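Local coordinates for tetratricopeptide TPR_2 repeat protein (Thermobaculum terrenum, PDB 5DJS) that combines tetratricopeptide repeats with a family 41 glycosyltransferase-type GT-B module and binds uridine-5'-diphosphate, at residues E345-L357 and Q465-R477. The protein carries 1 engineered substitution. Numbering follows the deposited sequence.
Sequences EVLDLWAKILLAL and QEEYIDIALGLGR
Helices 345-356 and 465-477 run in the same general direction, 9.7 Å apart at closest approach and crossing at -38°, and their backbones come nearest at I353 and I469. I353 works as a knob in a hole made by Y468, I469, A472 and L473. The CG1 branch of I353 lies anti to the carbonyl carbon (chi1 -71°), which carries CD1 of I353 to within 3.7 Å of A472 CB and to the edge of the Y468 ring, while CG2 rests on CD1 of L473. One turn earlier L349 covers one face of that same ring: its CD1 stands 4.2 Å from the centroid of Y468, a CH-pi contact, and its CD2 turns to the side chain of Q465. The phenol end of Y468 is then gripped by W350, whose NE1 gives a nearly straight hydrogen bond to Y468 OH (3.2 Å, 166°) lying in the indole plane. A second hydrogen bond joins that hydroxyl to the carbonyl of D415, so the hydroxyl of this buried side chain has two hydrogen-bond partners, one from helix 345-356 and one from the D415 backbone. Both helices pack on one side of the parallel sheet of the C-terminal Rossmann-like half of a GT-B fold, where W350, Y468 and A472 all touch L414, and I353 and L357 reach F333 on strand 332-335. The side chain of W350 lies about 11 Å from the bound UDP. Toward the C-terminal ends, L357, just past its helix, rests CD1 on L473 CD1 and close to CA of G476, and its CD2 comes 3.5 Å from NE of R477. The arginine runs extended from CG to NE, bringing R477 NH2 to the carbonyl O of A356 in a weak 3.4 Å hydrogen bond, with A356 O at the edge of the guanidinium, near its plane.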
loop_
_atom_site.group_PDB
_atom_site.type_symbol
_atom_site.label_atom_id
_atom_site.label_comp_id
_atom_site.label_asym_id
_atom_site.label_seq_id
_atom_site.Cartn_x
_atom_site.Cartn_y
_atom_site.Cartn_z
ATOM N N GLU A 345 -6.265 -7.875 17.237
ATOM C CA GLU A 345 -5.464 -7.049 18.140
ATOM C C GLU A 345 -6.068 -5.638 18.293
ATOM O O GLU A 345 -6.190 -5.144 19.422
ATOM C CB GLU A 345 -3.997 -6.973 17.679
ATOM C CG GLU A 345 -2.978 -7.036 18.817
ATOM C CD GLU A 345 -2.564 -8.450 19.206
ATOM O OE1 GLU A 345 -3.275 -9.421 18.857
ATOM O OE2 GLU A 345 -1.515 -8.589 19.877
ATOM N N VAL A 346 -6.491 -5.025 17.176
ATOM C CA VAL A 346 -7.045 -3.646 17.207
ATOM C C VAL A 346 -8.429 -3.648 17.835
ATOM O O VAL A 346 -8.705 -2.857 18.740
ATOM C CB VAL A 346 -7.205 -2.928 15.831
ATOM C CG1 VAL A 346 -6.755 -1.485 15.959
ATOM C CG2 VAL A 346 -6.443 -3.595 14.706
ATOM N N LEU A 347 -9.293 -4.526 17.329
ATOM C CA LEU A 347 -10.663 -4.674 17.837
ATOM C C LEU A 347 -10.748 -4.850 19.359
ATOM O O LEU A 347 -11.646 -4.295 19.974
ATOM C CB LEU A 347 -11.387 -5.830 17.124
ATOM C CG LEU A 347 -12.246 -5.584 15.864
ATOM C CD1 LEU A 347 -12.227 -4.158 15.337
ATOM C CD2 LEU A 347 -11.877 -6.564 14.759
ATOM N N ASP A 348 -9.814 -5.588 19.958
ATOM C CA ASP A 348 -9.752 -5.709 21.421
ATOM C C ASP A 348 -9.596 -4.333 22.090
ATOM O O ASP A 348 -10.293 -4.032 23.062
ATOM C CB ASP A 348 -8.599 -6.637 21.862
ATOM C CG ASP A 348 -8.845 -8.133 21.536
ATOM O OD1 ASP A 348 -9.976 -8.542 21.184
ATOM O OD2 ASP A 348 -7.882 -8.917 21.648
ATOM N N LEU A 349 -8.699 -3.504 21.553
ATOM C CA LEU A 349 -8.439 -2.162 22.094
ATOM C C LEU A 349 -9.589 -1.195 21.855
ATOM O O LEU A 349 -9.992 -0.467 22.763
ATOM C CB LEU A 349 -7.160 -1.567 21.489
ATOM C CG LEU A 349 -5.835 -2.311 21.670
ATOM C CD1 LEU A 349 -4.667 -1.378 21.347
ATOM C CD2 LEU A 349 -5.670 -2.910 23.069
ATOM N N TRP A 350 -10.100 -1.177 20.628
ATOM C CA TRP A 350 -11.226 -0.301 20.278
ATOM C C TRP A 350 -12.478 -0.585 21.114
ATOM O O TRP A 350 -13.235 0.336 21.433
ATOM C CB TRP A 350 -11.565 -0.387 18.783
ATOM C CG TRP A 350 -10.507 0.169 17.862
ATOM C CD1 TRP A 350 -9.368 0.851 18.209
ATOM C CD2 TRP A 350 -10.515 0.109 16.439
ATOM N NE1 TRP A 350 -8.662 1.197 17.086
ATOM C CE2 TRP A 350 -9.345 0.760 15.982
ATOM C CE3 TRP A 350 -11.389 -0.454 15.497
ATOM C CZ2 TRP A 350 -9.028 0.872 14.619
ATOM C CZ3 TRP A 350 -11.077 -0.340 14.140
ATOM C CH2 TRP A 350 -9.904 0.317 13.718
ATOM N N ALA A 351 -12.680 -1.852 21.467
ATOM C CA ALA A 351 -13.769 -2.246 22.351
ATOM C C ALA A 351 -13.580 -1.666 23.751
ATOM O O ALA A 351 -14.517 -1.094 24.307
ATOM C CB ALA A 351 -13.884 -3.762 22.419
ATOM N N LYS A 352 -12.373 -1.802 24.303
ATOM C CA LYS A 352 -12.059 -1.283 25.646
ATOM C C LYS A 352 -12.222 0.233 25.771
ATOM O O LYS A 352 -12.694 0.724 26.797
ATOM C CB LYS A 352 -10.649 -1.697 26.080
ATOM C CG LYS A 352 -10.552 -3.173 26.431
ATOM C CD LYS A 352 -9.145 -3.573 26.829
ATOM C CE LYS A 352 -9.058 -5.075 27.048
ATOM N NZ LYS A 352 -7.661 -5.494 27.338
ATOM N N ILE A 353 -11.833 0.954 24.724
ATOM C CA ILE A 353 -12.107 2.391 24.591
ATOM C C ILE A 353 -13.622 2.666 24.601
ATOM O O ILE A 353 -14.077 3.570 25.297
ATOM C CB ILE A 353 -11.473 2.966 23.293
ATOM C CG1 ILE A 353 -9.940 3.012 23.418
ATOM C CG2 ILE A 353 -12.008 4.356 22.966
ATOM C CD1 ILE A 353 -9.197 3.143 22.102
ATOM N N LEU A 354 -14.390 1.890 23.835
ATOM C CA LEU A 354 -15.838 2.106 23.721
ATOM C C LEU A 354 -16.629 1.703 24.978
ATOM O O LEU A 354 -17.734 2.224 25.195
ATOM C CB LEU A 354 -16.402 1.416 22.471
ATOM C CG LEU A 354 -15.991 1.998 21.106
ATOM C CD1 LEU A 354 -16.387 1.077 19.954
ATOM C CD2 LEU A 354 -16.578 3.379 20.876
ATOM N N LEU A 355 -16.094 0.788 25.791
ATOM C CA LEU A 355 -16.710 0.467 27.084
ATOM C C LEU A 355 -16.508 1.629 28.047
ATOM O O LEU A 355 -17.450 2.054 28.717
ATOM C CB LEU A 355 -16.130 -0.809 27.694
ATOM C CG LEU A 355 -16.441 -2.140 27.017
ATOM C CD1 LEU A 355 -15.810 -3.278 27.821
ATOM C CD2 LEU A 355 -17.933 -2.369 26.851
ATOM N N ALA A 356 -15.275 2.135 28.094
ATOM C CA ALA A 356 -14.890 3.236 28.993
ATOM C C ALA A 356 -15.462 4.604 28.618
ATOM O O ALA A 356 -15.462 5.507 29.455
ATOM C CB ALA A 356 -13.370 3.316 29.095
ATOM N N LEU A 357 -15.910 4.763 27.371
ATOM C CA LEU A 357 -16.607 5.976 26.917
ATOM C C LEU A 357 -17.943 5.542 26.318
ATOM O O LEU A 357 -18.120 5.565 25.092
ATOM C CB LEU A 357 -15.765 6.742 25.891
ATOM C CG LEU A 357 -14.429 7.290 26.403
ATOM C CD1 LEU A 357 -13.570 7.764 25.241
ATOM C CD2 LEU A 357 -14.628 8.409 27.413
ATOM N N GLN A 465 -0.034 -0.925 24.437
ATOM C CA GLN A 465 -1.442 -1.012 24.065
ATOM C C GLN A 465 -2.349 -0.366 25.099
ATOM O O GLN A 465 -3.368 0.217 24.738
ATOM C CB GLN A 465 -1.857 -2.470 23.827
ATOM C CG GLN A 465 -1.200 -3.102 22.605
ATOM C CD GLN A 465 -1.765 -4.469 22.251
ATOM O OE1 GLN A 465 -2.684 -4.968 22.901
ATOM N NE2 GLN A 465 -1.210 -5.084 21.209
ATOM N N GLU A 466 -1.990 -0.454 26.377
ATOM C CA GLU A 466 -2.805 0.183 27.411
ATOM C C GLU A 466 -2.588 1.708 27.407
ATOM O O GLU A 466 -3.492 2.459 27.776
ATOM C CB GLU A 466 -2.590 -0.479 28.788
ATOM C CG GLU A 466 -1.559 0.166 29.705
ATOM C CD GLU A 466 -1.178 -0.707 30.891
ATOM O OE1 GLU A 466 -0.472 -0.206 31.792
ATOM O OE2 GLU A 466 -1.577 -1.893 30.927
ATOM N N GLU A 467 -1.405 2.155 26.974
ATOM C CA GLU A 467 -1.138 3.585 26.764
ATOM C C GLU A 467 -1.914 4.127 25.559
ATOM O O GLU A 467 -2.316 5.292 25.547
ATOM C CB GLU A 467 0.370 3.836 26.603
ATOM C CG GLU A 467 0.772 5.309 26.530
ATOM C CD GLU A 467 2.281 5.538 26.479
ATOM O OE1 GLU A 467 3.064 4.559 26.544
ATOM O OE2 GLU A 467 2.685 6.718 26.376
ATOM N N TYR A 468 -2.094 3.285 24.540
ATOM C CA TYR A 468 -2.926 3.604 23.370
ATOM C C TYR A 468 -4.334 3.965 23.820
ATOM O O TYR A 468 -4.865 4.994 23.411
ATOM C CB TYR A 468 -2.963 2.407 22.410
ATOM C CG TYR A 468 -3.782 2.548 21.133
ATOM C CD1 TYR A 468 -5.174 2.403 21.136
ATOM C CD2 TYR A 468 -3.156 2.743 19.903
ATOM C CE1 TYR A 468 -5.907 2.489 19.960
ATOM C CE2 TYR A 468 -3.885 2.835 18.722
ATOM C CZ TYR A 468 -5.254 2.706 18.755
ATOM O OH TYR A 468 -5.962 2.805 17.587
ATOM N N ILE A 469 -4.909 3.115 24.674
ATOM C CA ILE A 469 -6.257 3.318 25.225
ATOM C C ILE A 469 -6.325 4.648 25.990
ATOM O O ILE A 469 -7.195 5.477 25.708
ATOM C CB ILE A 469 -6.681 2.147 26.155
ATOM C CG1 ILE A 469 -6.846 0.845 25.354
ATOM C CG2 ILE A 469 -7.999 2.451 26.860
ATOM C CD1 ILE A 469 -6.827 -0.417 26.197
ATOM N N ASP A 470 -5.393 4.838 26.934
ATOM C CA ASP A 470 -5.342 6.035 27.804
ATOM C C ASP A 470 -5.299 7.350 27.030
ATOM O O ASP A 470 -5.974 8.312 27.407
ATOM C CB ASP A 470 -4.133 5.986 28.753
ATOM C CG ASP A 470 -4.258 4.915 29.820
ATOM O OD1 ASP A 470 -5.305 4.245 29.913
ATOM O OD2 ASP A 470 -3.287 4.729 30.575
ATOM N N ILE A 471 -4.510 7.386 25.957
ATOM C CA ILE A 471 -4.425 8.577 25.105
ATOM C C ILE A 471 -5.772 8.851 24.423
ATOM O O ILE A 471 -6.209 10.000 24.373
ATOM C CB ILE A 471 -3.261 8.479 24.085
ATOM C CG1 ILE A 471 -1.920 8.542 24.834
ATOM C CG2 ILE A 471 -3.321 9.613 23.062
ATOM C CD1 ILE A 471 -0.707 8.122 24.028
ATOM N N ALA A 472 -6.424 7.800 23.927
ATOM C CA ALA A 472 -7.731 7.927 23.267
ATOM C C ALA A 472 -8.841 8.337 24.246
ATOM O O ALA A 472 -9.749 9.091 23.877
ATOM C CB ALA A 472 -8.104 6.628 22.563
ATOM N N LEU A 473 -8.772 7.814 25.471
ATOM C CA LEU A 473 -9.671 8.217 26.561
ATOM C C LEU A 473 -9.484 9.693 26.928
ATOM O O LEU A 473 -10.460 10.449 26.982
ATOM C CB LEU A 473 -9.460 7.324 27.797
ATOM C CG LEU A 473 -10.332 6.071 27.948
ATOM C CD1 LEU A 473 -10.652 5.389 26.628
ATOM C CD2 LEU A 473 -9.696 5.078 28.921
ATOM N N GLY A 474 -8.230 10.087 27.168
ATOM C CA GLY A 474 -7.873 11.476 27.471
ATOM C C GLY A 474 -8.387 12.496 26.468
ATOM O O GLY A 474 -8.818 13.579 26.860
ATOM N N LEU A 475 -8.345 12.149 25.183
ATOM C CA LEU A 475 -8.861 13.016 24.117
ATOM C C LEU A 475 -10.389 13.028 24.017
ATOM O O LEU A 475 -10.980 14.046 23.648
ATOM C CB LEU A 475 -8.279 12.610 22.758
ATOM C CG LEU A 475 -6.780 12.797 22.500
ATOM C CD1 LEU A 475 -6.479 12.399 21.063
ATOM C CD2 LEU A 475 -6.318 14.220 22.750
ATOM N N GLY A 476 -11.027 11.901 24.315
ATOM C CA GLY A 476 -12.487 11.814 24.295
ATOM C C GLY A 476 -13.167 12.609 25.400
ATOM O O GLY A 476 -14.324 13.014 25.257
ATOM N N ARG A 477 -12.452 12.818 26.503
ATOM C CA ARG A 477 -12.960 13.572 27.643
ATOM C C ARG A 477 -12.676 15.081 27.518
ATOM O O ARG A 477 -13.614 15.877 27.435
ATOM C CB ARG A 477 -12.405 12.977 28.941
ATOM C CG ARG A 477 -13.035 11.623 29.242
ATOM C CD ARG A 477 -12.205 10.736 30.160
ATOM N NE ARG A 477 -12.819 9.409 30.285
ATOM C CZ ARG A 477 -12.267 8.351 30.881
ATOM N NH1 ARG A 477 -11.062 8.425 31.447
ATOM N NH2 ARG A 477 -12.930 7.196 30.913
#